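Local coordinates for protein leucyl aminopeptidase (Trypanosoma brucei brucei, PDB 5NTD) that probably removes N-terminal amino acids, leucine among them, from peptides as a manganese-bound, hexameric aminopeptidase of the M17 family, at residues G404-A409 with D495-V500; R412-L417 with G436-P441. One frame throughout, in Å; residues are numbered along the deposited sequence.

Chain order runs helix 404-410, strand 415-419, helix 422-435, strand 439-441 and, later, strand 490-495 with its following loop. Interaction 1 closes the wide loop, bringing helix 404-410 back against residues 495-500. Interaction 2 is nested inside that loop. It closes the short beta-alpha-beta unit in which 412-417 meets 436-441. The two contacts lie about 9 Å apart, centre to centre, and touch directly. Asp495 N lies 2.8 Å from Gly416 O, a probable hydrogen bond. Strand 415-419 thus runs between strand 439-441 on one side and antiparallel strand 490-495 on the other. Both contacts also reach the second subunit.

Interaction 1: G404-A409 with D495-V500; sequences GAQGIA and DLAYPV. With BES (2-(3-amino-2-hydroxy-4-phenyl-butyrylamino)-4-methyl-pentanoic acid), chain B.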
ATOM      1  N   GLY G 404       5.622  18.082   4.749  1.00 25.84           N
ATOM      2  CA  GLY G 404       5.878  16.984   5.677  1.00 24.67           C
ATOM      3  C   GLY G 404       7.380  16.791   5.943  1.00 24.81           C
ATOM      4  O   GLY G 404       7.802  16.452   7.044  1.00 25.18           O
ATOM      5  N   ALA G 405       8.189  17.078   4.947  1.00 23.97           N
ATOM      6  CA  ALA G 405       9.652  17.078   5.097  1.00 24.48           C
ATOM      7  C   ALA G 405      10.153  17.943   6.274  1.00 24.13           C
ATOM      8  O   ALA G 405      11.141  17.623   6.908  1.00 22.53           O
ATOM      9  CB  ALA G 405      10.326  17.550   3.796  1.00 24.75           C
ATOM     10  N   GLN G 406       9.451  19.038   6.550  1.00 23.30           N
ATOM     11  CA  GLN G 406       9.844  19.937   7.627  1.00 22.46           C
ATOM     12  C   GLN G 406       9.923  19.196   8.949  1.00 23.05           C
ATOM     13  O   GLN G 406      10.878  19.327   9.701  1.00 22.28           O
ATOM     14  CB  GLN G 406       8.876  21.105   7.734  1.00 23.06           C
ATOM     15  CG  GLN G 406       9.227  22.095   8.826  1.00 22.83           C
ATOM     16  CD  GLN G 406       8.605  21.762  10.156  1.00 22.52           C
ATOM     17  OE1 GLN G 406       7.381  21.682  10.289  1.00 23.50           O
ATOM     18  NE2 GLN G 406       9.446  21.469  11.138  1.00 21.87           N
ATOM     19  N   GLY G 407       8.906  18.397   9.233  1.00 22.93           N
ATOM     20  CA  GLY G 407       8.886  17.613  10.469  1.00 23.77           C
ATOM     21  C   GLY G 407      10.068  16.647  10.537  1.00 23.84           C
ATOM     22  O   GLY G 407      10.712  16.469  11.556  1.00 23.77           O
ATOM     23  N   ILE G 408      10.300  15.993   9.433  1.00 23.50           N
ATOM     24  CA  ILE G 408      11.398  15.020   9.321  1.00 23.23           C
ATOM     25  C   ILE G 408      12.743  15.687   9.522  1.00 22.53           C
ATOM     26  O   ILE G 408      13.627  15.159  10.183  1.00 21.65           O
ATOM     27  CB  ILE G 408      11.340  14.291   7.952  1.00 23.47           C
ATOM     28  CG1 ILE G 408      10.102  13.354   7.932  1.00 23.07           C
ATOM     29  CG2 ILE G 408      12.607  13.499   7.699  1.00 23.21           C
ATOM     30  CD1 ILE G 408       9.758  12.827   6.566  1.00 23.46           C
ATOM     31  N   ALA G 409      12.862  16.863   8.960  1.00 22.65           N
ATOM     32  CA  ALA G 409      14.130  17.601   8.988  1.00 23.50           C
ATOM     33  C   ALA G 409      14.417  18.297  10.329  1.00 23.65           C
ATOM     34  O   ALA G 409      15.458  18.074  10.939  1.00 25.05           O
ATOM     35  CB  ALA G 409      14.184  18.614   7.846  1.00 23.83           C
ATOM     36  N   ASP G 495       8.999  27.428   7.217  1.00 25.77           N
ATOM     37  CA  ASP G 495       8.173  26.232   7.064  1.00 24.81           C
ATOM     38  C   ASP G 495       7.815  25.810   8.469  1.00 24.22           C
ATOM     39  O   ASP G 495       8.651  25.317   9.225  1.00 26.82           O
ATOM     40  CB  ASP G 495       8.908  25.118   6.318  1.00 24.22           C
ATOM     41  CG  ASP G 495       7.970  23.990   5.868  1.00 24.73           C
ATOM     42  OD1 ASP G 495       6.902  23.808   6.488  1.00 23.20           O
ATOM     43  OD2 ASP G 495       8.326  23.274   4.902  1.00 25.13           O
ATOM     44  N   LEU G 496       6.574  26.021   8.823  1.00 23.84           N
ATOM     45  CA  LEU G 496       6.091  25.723  10.196  1.00 24.96           C
ATOM     46  C   LEU G 496       4.949  24.691  10.240  1.00 23.29           C
ATOM     47  O   LEU G 496       4.060  24.737  11.073  1.00 21.26           O
ATOM     48  CB  LEU G 496       5.694  27.002  10.939  1.00 25.73           C
ATOM     49  CG  LEU G 496       5.019  28.117  10.146  1.00 25.87           C
ATOM     50  CD1 LEU G 496       3.688  27.681   9.572  1.00 26.87           C
ATOM     51  CD2 LEU G 496       4.810  29.308  11.059  1.00 26.32           C
ATOM     52  N   ALA G 497       5.062  23.731   9.346  1.00 23.42           N
ATOM     53  CA  ALA G 497       4.068  22.639   9.221  1.00 24.27           C
ATOM     54  C   ALA G 497       3.691  22.035  10.561  1.00 23.98           C
ATOM     55  O   ALA G 497       2.535  21.888  10.889  1.00 24.54           O
ATOM     56  CB  ALA G 497       4.556  21.562   8.254  1.00 23.84           C
ATOM     57  N   TYR G 498       4.693  21.680  11.330  1.00 25.12           N
ATOM     58  CA  TYR G 498       4.484  21.000  12.628  1.00 26.16           C
ATOM     59  C   TYR G 498       4.445  21.887  13.895  1.00 26.11           C
ATOM     60  O   TYR G 498       3.664  21.618  14.793  1.00 26.42           O
ATOM     61  CB  TYR G 498       5.470  19.846  12.803  1.00 26.60           C
ATOM     62  CG  TYR G 498       5.165  18.686  11.888  1.00 26.60           C
ATOM     63  CD1 TYR G 498       5.646  18.662  10.590  1.00 26.58           C
ATOM     64  CD2 TYR G 498       4.367  17.628  12.322  1.00 27.19           C
ATOM     65  CE1 TYR G 498       5.356  17.614   9.744  1.00 27.23           C
ATOM     66  CE2 TYR G 498       4.081  16.573  11.490  1.00 27.22           C
ATOM     67  CZ  TYR G 498       4.578  16.576  10.199  1.00 27.90           C
ATOM     68  OH  TYR G 498       4.273  15.529   9.356  1.00 30.17           O
ATOM     69  N   PRO G 499       5.246  22.950  13.952  1.00 25.27           N
ATOM     70  CA  PRO G 499       5.212  23.737  15.161  1.00 25.51           C
ATOM     71  C   PRO G 499       3.892  24.453  15.477  1.00 25.34           C
ATOM     72  O   PRO G 499       3.691  24.903  16.593  1.00 24.01           O
ATOM     73  CB  PRO G 499       6.331  24.752  14.921  1.00 25.96           C
ATOM     74  CG  PRO G 499       7.323  24.000  14.094  1.00 26.13           C
ATOM     75  CD  PRO G 499       6.461  23.206  13.168  1.00 26.07           C
ATOM     76  N   VAL G 500       3.030  24.582  14.471  1.00 25.14           N
ATOM     77  CA  VAL G 500       1.721  25.221  14.664  1.00 24.52           C
ATOM     78  C   VAL G 500       0.716  24.407  15.465  1.00 24.55           C
ATOM     79  O   VAL G 500      -0.364  24.885  15.772  1.00 24.19           O
ATOM     80  CB  VAL G 500       1.056  25.672  13.362  1.00 24.72           C
ATOM     81  CG1 VAL G 500       1.934  26.689  12.672  1.00 25.18           C
ATOM     82  CG2 VAL G 500       0.711  24.501  12.455  1.00 24.14           C
TER
HETATM   83  N2  BES B 604      -0.174  21.393   3.745  1.00 35.92           N
HETATM   84  C1  BES B 604       0.676  20.269   3.357  1.00 39.43           C
HETATM   85  C6  BES B 604       1.934  20.113   4.246  1.00 39.14           C
HETATM   86  C7  BES B 604       1.776  19.398   5.560  1.00 39.03           C
HETATM   87  C8  BES B 604       1.343  20.074   6.691  1.00 40.10           C
HETATM   88  C12 BES B 604       2.115  18.056   5.681  1.00 40.82           C
HETATM   89  C9  BES B 604       1.208  19.414   7.910  1.00 39.64           C
HETATM   90  C11 BES B 604       1.976  17.387   6.907  1.00 39.97           C
HETATM   91  C10 BES B 604       1.516  18.061   8.022  1.00 39.53           C
HETATM   92  C2  BES B 604       1.045  20.497   1.875  1.00 41.88           C
HETATM   93  O2  BES B 604       0.037  21.230   1.112  1.00 40.28           O
HETATM   94  C3  BES B 604       1.197  19.151   1.229  1.00 44.86           C
HETATM   95  O3  BES B 604       0.129  18.689   0.763  1.00 44.29           O
HETATM   96  N1  BES B 604       2.458  18.692   1.214  1.00 43.62           N
HETATM   97  C4  BES B 604       2.885  17.443   0.656  1.00 48.69           C
HETATM   98  C13 BES B 604       3.313  17.589  -0.800  1.00 48.50           C
HETATM   99  C14 BES B 604       3.415  16.275  -1.572  1.00 49.29           C
HETATM  100  C15 BES B 604       2.266  15.285  -1.419  1.00 48.09           C
HETATM  101  C16 BES B 604       3.522  16.568  -3.048  1.00 51.66           C
HETATM  102  C5  BES B 604       4.056  16.899   1.402  1.00 49.18           C
HETATM  103  O1  BES B 604       4.076  15.688   1.619  1.00 54.68           O
HETATM  104  O4  BES B 604       4.963  17.653   1.766  1.00 49.61           O
HETATM  105  O   HOH W   1       6.403  14.476   8.171  1.00 38.79           O
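Gln406 meets Asp495, Ala497, Tyr498 and Pro499 where helix 404-410 packs on the loop after strand 490-495, at the bestatin pocket of the M17 catalytic domain. One hydrogen bond joins the segments directly. Tyr498 N donates to Gln406 OE1 (2.9 Å, 162° at the hydrogen), approaching nearly along the C=O axis. With CG anti to the backbone N (chi1 -179°), Gln406 puts that atom 3.3 Å from Asp495 O, and a bend at chi2 brings CD near Pro499 CD. Its NE2 is held by Thr410 OG1 and Gly411 O, so bonds at both ends fix the amide.

Van der Waals contacts flank this bond. The aliphatic Gln406 CB and CG lie against the Asp495 carboxylate, whose OD2 bonds Thr403 OG1 and whose OD1 bonds Leu402 N. Gln406 OE1 sits at the edge of the Tyr498 ring and 3.4 Å from Pro499 CD. Gly407 CA approaches Tyr498 CD1 at 3.4 Å.

Both segments contribute to the bestatin pocket. Gly404 N donates to bestatin O4 at 3.1 Å. Ala497 CB and Tyr498 OH touch its phenyl group at C8 and C11. One water bridges Gly404 O and Tyr498 OH, 2.7 Å from each.

Interaction 2: R412-L417 with G436-P441; sequences RHHAGL and GETCFP
His414 turns one ring face to Thr438 and an edge to Cys439 O. Its CB comes within 4.2 Å of Phe440 CB. CG is anti to the carbonyl carbon (chi1 -70°) and passes near Thr438 OG1. CD2 makes the closer contacts, 3.3 Å from Cys439 O, near the ring plane, and 3.5 Å from Thr438 CB. ND1 and CE1 also come near Thr438 OG1, which stands over the centre of one ring face. At the tip, NE2 lies near both Thr438 CB and OG1 and is hydrogen-bonded to Asn114 O.

Thr438 OG1 does more than cover the ring. It donates to His413 O (2.8 Å) from above the carbonyl plane. The same threonine accepts Ala415 N through its backbone O.

These bonds lead into a parallel beta pairing, strand 415-417 with strand 439-441. It belongs to a beta-alpha-beta unit of the catalytic domain, with helix 422-435 as the connection. The short strand axes are 35° apart. Phe440 makes the next two bonds: its N donates to Ala415 O (2.8 Å), and its O accepts Leu417 N (2.9 Å).

Ala415, Leu417 and Cys439 turn to one face of the sheet. Ala415 CB touches Cys439 SG at 4.0 Å. Leu417 CG and CD1 rest on Cys439 CB, while CD2 reaches SG. Leu417 also packs on Met428 and Leu429 of helix 422-435. Phe440 CB points to the other face, and its side chain packs on Val442 of the second subunit.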
ATOM      1  N   ARG G 412       9.181  18.815  15.519  1.00 26.09           N
ATOM      2  CA  ARG G 412       7.870  19.346  15.919  1.00 29.34           C
ATOM      3  C   ARG G 412       7.933  20.735  16.555  1.00 28.12           C
ATOM      4  O   ARG G 412       6.943  21.428  16.594  1.00 27.00           O
ATOM      5  CB  ARG G 412       7.155  18.366  16.875  1.00 32.63           C
ATOM      6  CG  ARG G 412       6.963  16.930  16.386  1.00 36.02           C
ATOM      7  CD  ARG G 412       5.929  16.942  15.330  1.00 40.43           C
ATOM      8  NE  ARG G 412       5.414  15.623  14.989  1.00 47.60           N
ATOM      9  CZ  ARG G 412       4.201  15.172  15.300  1.00 49.52           C
ATOM     10  NH1 ARG G 412       3.327  15.917  15.983  1.00 49.82           N
ATOM     11  NH2 ARG G 412       3.864  13.948  14.928  1.00 49.90           N
ATOM     12  N   HIS G 413       9.112  21.135  17.023  1.00 27.65           N
ATOM     13  CA  HIS G 413       9.271  22.380  17.792  1.00 29.22           C
ATOM     14  C   HIS G 413      10.030  23.469  17.106  1.00 28.04           C
ATOM     15  O   HIS G 413      10.045  24.588  17.572  1.00 28.48           O
ATOM     16  CB  HIS G 413       9.910  22.117  19.154  1.00 31.32           C
ATOM     17  CG  HIS G 413       9.226  21.032  19.909  1.00 35.96           C
ATOM     18  ND1 HIS G 413       9.547  19.704  19.740  1.00 38.98           N
ATOM     19  CD2 HIS G 413       8.196  21.064  20.784  1.00 38.71           C
ATOM     20  CE1 HIS G 413       8.761  18.965  20.498  1.00 39.63           C
ATOM     21  NE2 HIS G 413       7.933  19.766  21.139  1.00 40.43           N
ATOM     22  N   HIS G 414      10.689  23.123  16.031  1.00 26.54           N
ATOM     23  CA  HIS G 414      11.520  24.074  15.306  1.00 26.28           C
ATOM     24  C   HIS G 414      11.039  24.235  13.871  1.00 26.67           C
ATOM     25  O   HIS G 414      11.115  23.290  13.085  1.00 25.98           O
ATOM     26  CB  HIS G 414      12.972  23.617  15.256  1.00 26.33           C
ATOM     27  CG  HIS G 414      13.674  23.677  16.573  1.00 26.24           C
ATOM     28  ND1 HIS G 414      13.480  22.742  17.564  1.00 25.63           N
ATOM     29  CD2 HIS G 414      14.572  24.557  17.052  1.00 25.49           C
ATOM     30  CE1 HIS G 414      14.229  23.050  18.596  1.00 25.30           C
ATOM     31  NE2 HIS G 414      14.893  24.150  18.316  1.00 25.21           N
ATOM     32  N   ALA G 415      10.580  25.434  13.544  1.00 25.27           N
ATOM     33  CA  ALA G 415      10.232  25.761  12.181  1.00 25.50           C
ATOM     34  C   ALA G 415      11.497  25.795  11.339  1.00 26.38           C
ATOM     35  O   ALA G 415      12.556  26.240  11.778  1.00 28.10           O
ATOM     36  CB  ALA G 415       9.533  27.097  12.109  1.00 25.60           C
ATOM     37  N   GLY G 416      11.382  25.337  10.117  1.00 25.83           N
ATOM     38  CA  GLY G 416      12.528  25.321   9.203  1.00 26.04           C
ATOM     39  C   GLY G 416      12.687  26.666   8.502  1.00 25.33           C
ATOM     40  O   GLY G 416      11.719  27.216   8.007  1.00 24.99           O
ATOM     41  N   LEU G 417      13.914  27.136   8.432  1.00 24.74           N
ATOM     42  CA  LEU G 417      14.237  28.371   7.719  1.00 25.70           C
ATOM     43  C   LEU G 417      15.048  28.164   6.440  1.00 25.46           C
ATOM     44  O   LEU G 417      16.150  27.634   6.472  1.00 25.32           O
ATOM     45  CB  LEU G 417      15.016  29.333   8.619  1.00 26.12           C
ATOM     46  CG  LEU G 417      14.374  29.725   9.947  1.00 26.26           C
ATOM     47  CD1 LEU G 417      15.272  30.727  10.667  1.00 26.27           C
ATOM     48  CD2 LEU G 417      12.984  30.299   9.747  1.00 26.35           C
ATOM     49  N   GLY G 436      10.955  31.976  22.259  1.00 25.80           N
ATOM     50  CA  GLY G 436      10.562  30.570  22.531  1.00 24.60           C
ATOM     51  C   GLY G 436      10.006  29.822  21.311  1.00 23.78           C
ATOM     52  O   GLY G 436       9.873  28.604  21.324  1.00 23.20           O
ATOM     53  N   GLU G 437       9.652  30.576  20.274  1.00 23.47           N
ATOM     54  CA  GLU G 437       9.062  30.025  19.024  1.00 22.69           C
ATOM     55  C   GLU G 437      10.194  29.670  18.077  1.00 22.63           C
ATOM     56  O   GLU G 437      10.527  30.384  17.127  1.00 23.35           O
ATOM     57  CB  GLU G 437       8.023  30.971  18.459  1.00 22.90           C
ATOM     58  CG  GLU G 437       6.850  31.073  19.437  1.00 23.22           C
ATOM     59  CD  GLU G 437       5.698  31.950  19.018  1.00 22.95           C
ATOM     60  OE1 GLU G 437       5.769  32.560  17.946  1.00 23.41           O
ATOM     61  OE2 GLU G 437       4.701  32.010  19.790  1.00 24.16           O
ATOM     62  N   THR G 438      10.851  28.576  18.432  1.00 22.47           N
ATOM     63  CA  THR G 438      12.188  28.242  17.916  1.00 22.83           C
ATOM     64  C   THR G 438      12.176  27.812  16.445  1.00 23.02           C
ATOM     65  O   THR G 438      11.209  27.278  15.973  1.00 23.71           O
ATOM     66  CB  THR G 438      12.859  27.127  18.724  1.00 22.86           C
ATOM     67  OG1 THR G 438      11.922  26.078  18.929  1.00 22.91           O
ATOM     68  CG2 THR G 438      13.311  27.643  20.067  1.00 22.79           C
ATOM     69  N   CYS G 439      13.272  28.110  15.769  1.00 23.45           N
ATOM     70  CA  CYS G 439      13.525  27.771  14.388  1.00 24.05           C
ATOM     71  C   CYS G 439      14.856  27.049  14.225  1.00 24.40           C
ATOM     72  O   CYS G 439      15.691  27.036  15.120  1.00 24.33           O
ATOM     73  CB  CYS G 439      13.511  29.025  13.476  1.00 24.17           C
ATOM     74  SG  CYS G 439      11.984  29.957  13.579  1.00 25.75           S
ATOM     75  N   PHE G 440      15.053  26.499  13.033  1.00 24.55           N
ATOM     76  CA  PHE G 440      16.348  25.910  12.654  1.00 23.90           C
ATOM     77  C   PHE G 440      16.514  25.969  11.146  1.00 24.59           C
ATOM     78  O   PHE G 440      15.544  25.810  10.409  1.00 24.08           O
ATOM     79  CB  PHE G 440      16.449  24.475  13.159  1.00 23.87           C
ATOM     80  CG  PHE G 440      17.840  23.941  13.099  1.00 23.86           C
ATOM     81  CD1 PHE G 440      18.790  24.337  14.069  1.00 23.68           C
ATOM     82  CD2 PHE G 440      18.256  23.175  12.037  1.00 22.79           C
ATOM     83  CE1 PHE G 440      20.097  23.895  13.996  1.00 23.74           C
ATOM     84  CE2 PHE G 440      19.567  22.751  11.946  1.00 23.32           C
ATOM     85  CZ  PHE G 440      20.490  23.093  12.925  1.00 23.47           C
ATOM     86  N   PRO G 441      17.733  26.263  10.657  1.00 25.03           N
ATOM     87  CA  PRO G 441      17.883  26.390   9.212  1.00 24.71           C
ATOM     88  C   PRO G 441      17.842  25.089   8.455  1.00 25.64           C
ATOM     89  O   PRO G 441      18.243  24.028   8.967  1.00 26.48           O
ATOM     90  CB  PRO G 441      19.266  26.999   9.028  1.00 24.38           C
ATOM     91  CG  PRO G 441      19.892  27.053  10.355  1.00 25.10           C
ATOM     92  CD  PRO G 441      18.995  26.455  11.369  1.00 25.06           C
TER